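Local coordinates for protein chitinase A (Cycas revoluta, PDB 4MNK) that probably breaks down chitin as a family 18 glycoside hydrolase, holding N-acetylglucosamine sugars in its binding cleft, at residues Y325-V330 with K340-T345; S25-H30 with I334-P339. One frame throughout, in Å; residues are numbered along the deposited sequence.

Interaction 1: Y325-V330 with K340-T345. With NAG (2-acetamido-2-deoxy-beta-D-glucopyranose), chain B; NAG (2-acetamido-2-deoxy-beta-D-glucopyranose), chain C.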
# COMPACT_ATOMS: atom_id res chain seq x y z
N TYR A 325 -9.68 -0.17 -4.87
CA TYR A 325 -8.48 -0.99 -4.68
C TYR A 325 -7.23 -0.15 -4.90
O TYR A 325 -7.30 0.91 -5.54
CB TYR A 325 -8.48 -2.18 -5.66
CG TYR A 325 -8.56 -1.75 -7.11
CD1 TYR A 325 -7.41 -1.39 -7.82
CD2 TYR A 325 -9.78 -1.69 -7.77
CE1 TYR A 325 -7.48 -0.98 -9.14
CE2 TYR A 325 -9.86 -1.29 -9.10
CZ TYR A 325 -8.71 -0.94 -9.78
OH TYR A 325 -8.78 -0.54 -11.09
N PHE A 326 -6.10 -0.62 -4.38
CA PHE A 326 -4.81 -0.01 -4.67
C PHE A 326 -3.77 -1.06 -5.03
O PHE A 326 -3.88 -2.21 -4.61
CB PHE A 326 -4.33 0.93 -3.54
CG PHE A 326 -3.65 0.23 -2.38
CD1 PHE A 326 -2.31 -0.14 -2.46
CD2 PHE A 326 -4.34 0.01 -1.20
CE1 PHE A 326 -1.68 -0.76 -1.38
CE2 PHE A 326 -3.72 -0.60 -0.11
CZ PHE A 326 -2.39 -0.99 -0.21
N PHE A 327 -2.76 -0.64 -5.79
CA PHE A 327 -1.62 -1.49 -6.11
C PHE A 327 -0.34 -0.94 -5.50
O PHE A 327 -0.03 0.25 -5.66
CB PHE A 327 -1.43 -1.59 -7.62
CG PHE A 327 -2.45 -2.42 -8.32
CD1 PHE A 327 -3.42 -1.83 -9.13
CD2 PHE A 327 -2.45 -3.81 -8.19
CE1 PHE A 327 -4.36 -2.61 -9.80
CE2 PHE A 327 -3.38 -4.60 -8.86
CZ PHE A 327 -4.34 -3.99 -9.66
N TRP A 328 0.39 -1.80 -4.80
CA TRP A 328 1.78 -1.52 -4.44
C TRP A 328 2.66 -2.53 -5.18
O TRP A 328 2.52 -3.73 -4.93
CB TRP A 328 2.03 -1.65 -2.93
CG TRP A 328 3.49 -1.47 -2.65
CD1 TRP A 328 4.46 -2.44 -2.70
CD2 TRP A 328 4.16 -0.25 -2.35
NE1 TRP A 328 5.69 -1.88 -2.44
CE2 TRP A 328 5.54 -0.54 -2.22
CE3 TRP A 328 3.74 1.08 -2.17
CZ2 TRP A 328 6.49 0.44 -1.92
CZ3 TRP A 328 4.68 2.05 -1.88
CH2 TRP A 328 6.04 1.73 -1.75
N SER A 329 3.57 -2.10 -6.06
CA SER A 329 3.77 -0.72 -6.50
C SER A 329 3.87 -0.75 -8.03
O SER A 329 4.28 -1.77 -8.60
CB SER A 329 5.04 -0.12 -5.87
OG SER A 329 6.20 -0.90 -6.12
N VAL A 330 3.51 0.35 -8.68
CA VAL A 330 3.24 0.32 -10.13
C VAL A 330 4.45 0.04 -11.02
O VAL A 330 4.29 -0.43 -12.15
CB VAL A 330 2.47 1.58 -10.61
CG1 VAL A 330 1.13 1.69 -9.89
CG2 VAL A 330 3.30 2.85 -10.41
N LYS A 340 -4.68 -3.07 -15.67
CA LYS A 340 -5.67 -3.13 -16.75
C LYS A 340 -6.85 -4.04 -16.43
O LYS A 340 -8.01 -3.63 -16.57
CB LYS A 340 -5.00 -3.52 -18.08
CG LYS A 340 -5.96 -3.68 -19.27
CD LYS A 340 -6.74 -2.41 -19.59
CE LYS A 340 -7.53 -2.56 -20.89
NZ LYS A 340 -8.71 -1.66 -20.95
N ILE A 341 -6.55 -5.26 -16.00
CA ILE A 341 -7.58 -6.21 -15.58
C ILE A 341 -8.46 -5.65 -14.47
O ILE A 341 -9.68 -5.75 -14.53
CB ILE A 341 -6.93 -7.53 -15.13
CG1 ILE A 341 -6.51 -8.32 -16.36
CG2 ILE A 341 -7.90 -8.34 -14.28
CD1 ILE A 341 -5.11 -8.80 -16.29
N ALA A 342 -7.82 -5.02 -13.49
CA ALA A 342 -8.52 -4.43 -12.34
C ALA A 342 -9.49 -3.34 -12.79
O ALA A 342 -10.66 -3.32 -12.37
CB ALA A 342 -7.53 -3.90 -11.33
N SER A 343 -9.02 -2.44 -13.65
CA SER A 343 -9.85 -1.35 -14.16
C SER A 343 -11.03 -1.88 -14.97
O SER A 343 -12.16 -1.43 -14.79
CB SER A 343 -9.00 -0.39 -14.99
OG SER A 343 -9.79 0.70 -15.44
N ASP A 344 -10.76 -2.85 -15.85
CA ASP A 344 -11.80 -3.48 -16.65
C ASP A 344 -12.84 -4.20 -15.78
O ASP A 344 -14.03 -4.17 -16.07
CB ASP A 344 -11.20 -4.47 -17.66
CG ASP A 344 -10.54 -3.78 -18.85
OD1 ASP A 344 -10.54 -2.53 -18.93
OD2 ASP A 344 -10.03 -4.51 -19.72
N THR A 345 -12.37 -4.85 -14.71
CA THR A 345 -13.26 -5.59 -13.81
C THR A 345 -14.26 -4.68 -13.10
O THR A 345 -15.46 -4.95 -13.09
CB THR A 345 -12.48 -6.43 -12.78
OG1 THR A 345 -11.63 -7.36 -13.47
CG2 THR A 345 -13.42 -7.22 -11.87
C1 NAG B . 4.34 -2.36 2.83
C2 NAG B . 4.83 -0.94 2.54
C3 NAG B . 5.77 -0.90 1.33
C4 NAG B . 6.79 -2.05 1.32
C5 NAG B . 6.10 -3.38 1.63
C6 NAG B . 7.06 -4.57 1.66
C7 NAG B . 2.73 -0.14 1.46
C8 NAG B . 1.73 0.98 1.41
N2 NAG B . 3.74 0.01 2.33
O1 NAG B . 3.67 -2.39 4.07
O3 NAG B . 6.43 0.34 1.28
O4 NAG B . 7.39 -2.09 0.04
O5 NAG B . 5.42 -3.28 2.86
O6 NAG B . 8.02 -4.40 2.68
O7 NAG B . 2.59 -1.11 0.71
C1 NAG C . 8.80 -1.79 0.12
C2 NAG C . 9.50 -2.42 -1.08
C3 NAG C . 11.00 -2.14 -1.03
C4 NAG C . 11.31 -0.66 -0.80
C5 NAG C . 10.41 -0.03 0.28
C6 NAG C . 10.50 1.50 0.27
C7 NAG C . 8.45 -4.41 -2.03
C8 NAG C . 8.31 -5.90 -1.95
N2 NAG C . 9.25 -3.85 -1.13
O3 NAG C . 11.58 -2.56 -2.25
O4 NAG C . 12.66 -0.52 -0.39
O5 NAG C . 9.04 -0.39 0.11
O6 NAG C . 9.94 2.02 -0.92
O7 NAG C . 7.85 -3.78 -2.90
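Ile341 O, just ahead of the Ala342 methyl that meets Tyr325 and Phe327, is gripped twice: Thr345 N and Thr345 OG1 reach it from opposite faces of the carbonyl plane, with OG1 at 2.7 Å. This turn of helix 337-346 lies over strand 324-328, the two short axes running antiparallel (178°). The Ala342 methyl meets two aromatic rings. Tyr325 meets it obliquely, CZ at 3.5 Å from CB, while Phe327 presents its edge, its CZ lying 3.6 Å from that CB. A first torsion of 58° places Tyr325 CG between the backbone N and the carbonyl carbon, and from there the hydroxyl extends over the helix backbone. Tyr325 OH comes within 3.2 Å of Ser343 N, but the angle is too poor for a hydrogen bond; Ser343 OG pairs with Lys6 of strand 5-11.

Phe326 and Trp328 belong to the inner side of the barrel. Trp328 has CG anti to the backbone N, and its indole lies in the glycan pocket. NAG C3 of chain B sits 3.5 Å above one face, offset toward the rim, and Ser329 CB covers the centre of the opposite face, the peptide between the two residues being cis. At the ring edge NE1 donates to NAG O7 of chain C, 2.9 Å away at an N-H...O angle of 157°. A leucine here would probably cost the chain B sugar the flat surface it lies over and leave that acetamide oxygen without the indole donor. The strand thus divides its chemistry: an outer surface held to the helix by apolar contact, and an inner one that sets a sugar over the indole face and gives a directed hydrogen bond to the next.

Interaction 2: S25-H30 with I334-P339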
# COMPACT_ATOMS: atom_id res chain seq x y z
N SER A 25 -1.46 6.08 -16.51
CA SER A 25 -2.38 6.77 -15.61
C SER A 25 -3.85 6.72 -16.05
O SER A 25 -4.73 7.14 -15.30
CB SER A 25 -1.93 8.21 -15.37
OG SER A 25 -1.66 8.86 -16.60
N ARG A 26 -4.10 6.19 -17.25
CA ARG A 26 -5.47 5.94 -17.71
C ARG A 26 -6.18 4.90 -16.85
O ARG A 26 -7.41 4.85 -16.80
CB ARG A 26 -5.48 5.46 -19.17
CG ARG A 26 -5.03 6.49 -20.18
CD ARG A 26 -4.91 5.89 -21.58
NE ARG A 26 -3.77 4.98 -21.70
CZ ARG A 26 -2.54 5.35 -22.06
NH1 ARG A 26 -2.26 6.61 -22.34
NH2 ARG A 26 -1.57 4.44 -22.13
N LEU A 27 -5.40 4.07 -16.16
CA LEU A 27 -5.92 2.94 -15.39
C LEU A 27 -6.14 3.28 -13.92
O LEU A 27 -6.49 2.41 -13.12
CB LEU A 27 -4.98 1.74 -15.54
CG LEU A 27 -4.69 1.32 -16.99
CD1 LEU A 27 -3.68 0.19 -17.04
CD2 LEU A 27 -5.97 0.93 -17.73
N PHE A 28 -5.96 4.55 -13.57
CA PHE A 28 -6.02 5.00 -12.18
C PHE A 28 -6.86 6.25 -12.01
O PHE A 28 -7.03 7.03 -12.95
CB PHE A 28 -4.61 5.26 -11.64
CG PHE A 28 -3.73 4.04 -11.66
CD1 PHE A 28 -3.78 3.13 -10.62
CD2 PHE A 28 -2.86 3.80 -12.72
CE1 PHE A 28 -2.98 1.99 -10.63
CE2 PHE A 28 -2.06 2.66 -12.74
CZ PHE A 28 -2.12 1.76 -11.69
N THR A 29 -7.38 6.43 -10.80
CA THR A 29 -8.01 7.68 -10.39
C THR A 29 -7.07 8.49 -9.50
O THR A 29 -7.15 9.72 -9.47
CB THR A 29 -9.34 7.44 -9.63
OG1 THR A 29 -9.08 6.67 -8.46
CG2 THR A 29 -10.35 6.70 -10.51
N HIS A 30 -6.19 7.79 -8.78
CA HIS A 30 -5.26 8.43 -7.84
C HIS A 30 -3.91 7.74 -7.88
O HIS A 30 -3.83 6.51 -7.87
CB HIS A 30 -5.82 8.40 -6.41
CG HIS A 30 -7.10 9.16 -6.25
ND1 HIS A 30 -8.31 8.65 -6.66
CD2 HIS A 30 -7.35 10.39 -5.75
CE1 HIS A 30 -9.26 9.53 -6.41
NE2 HIS A 30 -8.71 10.60 -5.86
N ILE A 334 5.46 -3.51 -15.30
CA ILE A 334 5.87 -2.51 -16.28
C ILE A 334 4.91 -2.37 -17.46
O ILE A 334 4.76 -1.28 -18.01
CB ILE A 334 7.36 -2.67 -16.73
CG1 ILE A 334 7.57 -3.97 -17.51
CG2 ILE A 334 8.30 -2.58 -15.53
CD1 ILE A 334 8.89 -4.03 -18.27
N ASP A 335 4.24 -3.46 -17.82
CA ASP A 335 3.27 -3.45 -18.91
C ASP A 335 1.84 -3.16 -18.43
O ASP A 335 0.90 -3.17 -19.23
CB ASP A 335 3.33 -4.76 -19.70
CG ASP A 335 4.63 -4.92 -20.46
OD1 ASP A 335 5.07 -3.95 -21.10
OD2 ASP A 335 5.22 -6.03 -20.42
N ALA A 336 1.70 -2.90 -17.13
CA ALA A 336 0.40 -2.61 -16.50
C ALA A 336 -0.68 -3.66 -16.79
O ALA A 336 -1.85 -3.33 -17.03
CB ALA A 336 -0.09 -1.20 -16.86
N ILE A 337 -0.28 -4.93 -16.76
CA ILE A 337 -1.18 -6.05 -17.01
C ILE A 337 -2.27 -6.12 -15.94
O ILE A 337 -3.46 -6.20 -16.25
CB ILE A 337 -0.40 -7.39 -17.07
CG1 ILE A 337 0.70 -7.34 -18.14
CG2 ILE A 337 -1.35 -8.59 -17.25
CD1 ILE A 337 0.23 -7.03 -19.56
N LEU A 338 -1.86 -6.08 -14.68
CA LEU A 338 -2.81 -6.22 -13.58
C LEU A 338 -3.66 -4.96 -13.34
O LEU A 338 -4.85 -5.08 -13.10
CB LEU A 338 -2.12 -6.74 -12.31
CG LEU A 338 -1.40 -8.08 -12.49
CD1 LEU A 338 -0.75 -8.51 -11.19
CD2 LEU A 338 -2.34 -9.17 -13.00
N PRO A 339 -3.05 -3.76 -13.43
CA PRO A 339 -3.93 -2.58 -13.38
C PRO A 339 -4.99 -2.53 -14.49
O PRO A 339 -6.09 -2.03 -14.25
CB PRO A 339 -2.94 -1.41 -13.49
CG PRO A 339 -1.70 -1.94 -12.86
CD PRO A 339 -1.63 -3.37 -13.34
O HOH W 1 -6.39 -0.18 -12.20
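Leu27 CD1 is the bump that fits the hollow on the first turn of helix 337-346, between the Ala336 methyl and the Pro339 ring. It lies 3.9 Å from Ala336 CB and 4.0 Å from Pro339 CB. The pyrrolidine in turn forms a small ridge, with Leu27 along one part of it and Phe28 at another: Phe28 CZ comes to 3.7 Å from Pro339 CB, with Pro339 CG 3.9 Å from the same CZ. Ring and proline cross obliquely, and the tip of the phenyl does all the touching, carried there by a chi1 of -61° that sets CG beside the backbone N.

Next to this apolar fit a water spans the backbones, donating to Leu27 O and to Pro339 O, each at 2.8 Å. The water thus joins two backbone carbonyls that cannot bond to each other. Ala336 occupies the N-cap position, and the Asp333 carboxylate accepts from the N-H groups of Ile337 and Leu338 in the opening turn. Such packing, of the C-terminal helix against the turn leading into strand 30-36, belongs to the outer layer of the TIM barrel that family 18 chitinases share.

How the interactions relate
From the N terminus the chain leaves strand 5-11 and reaches 25-30, just before strand 30-36, then travels round most of the barrel before 334-339 returns to it; interaction 2 closes that loop of 303 residues. Interaction 1 spans just nine, the connection out of strand 324-328 and the first residues of helix 337-346. Because 325-330 falls inside the large loop and 340-345 beyond it, the two contacts cross. They share the helix, 334-339 running directly into 340-345, and they touch: Phe327 packs on Leu338 and Pro339, Val330 on Phe28, and Lys340 on Leu27. Together they fix the last helix both to the last barrel strand and to the approach to the second.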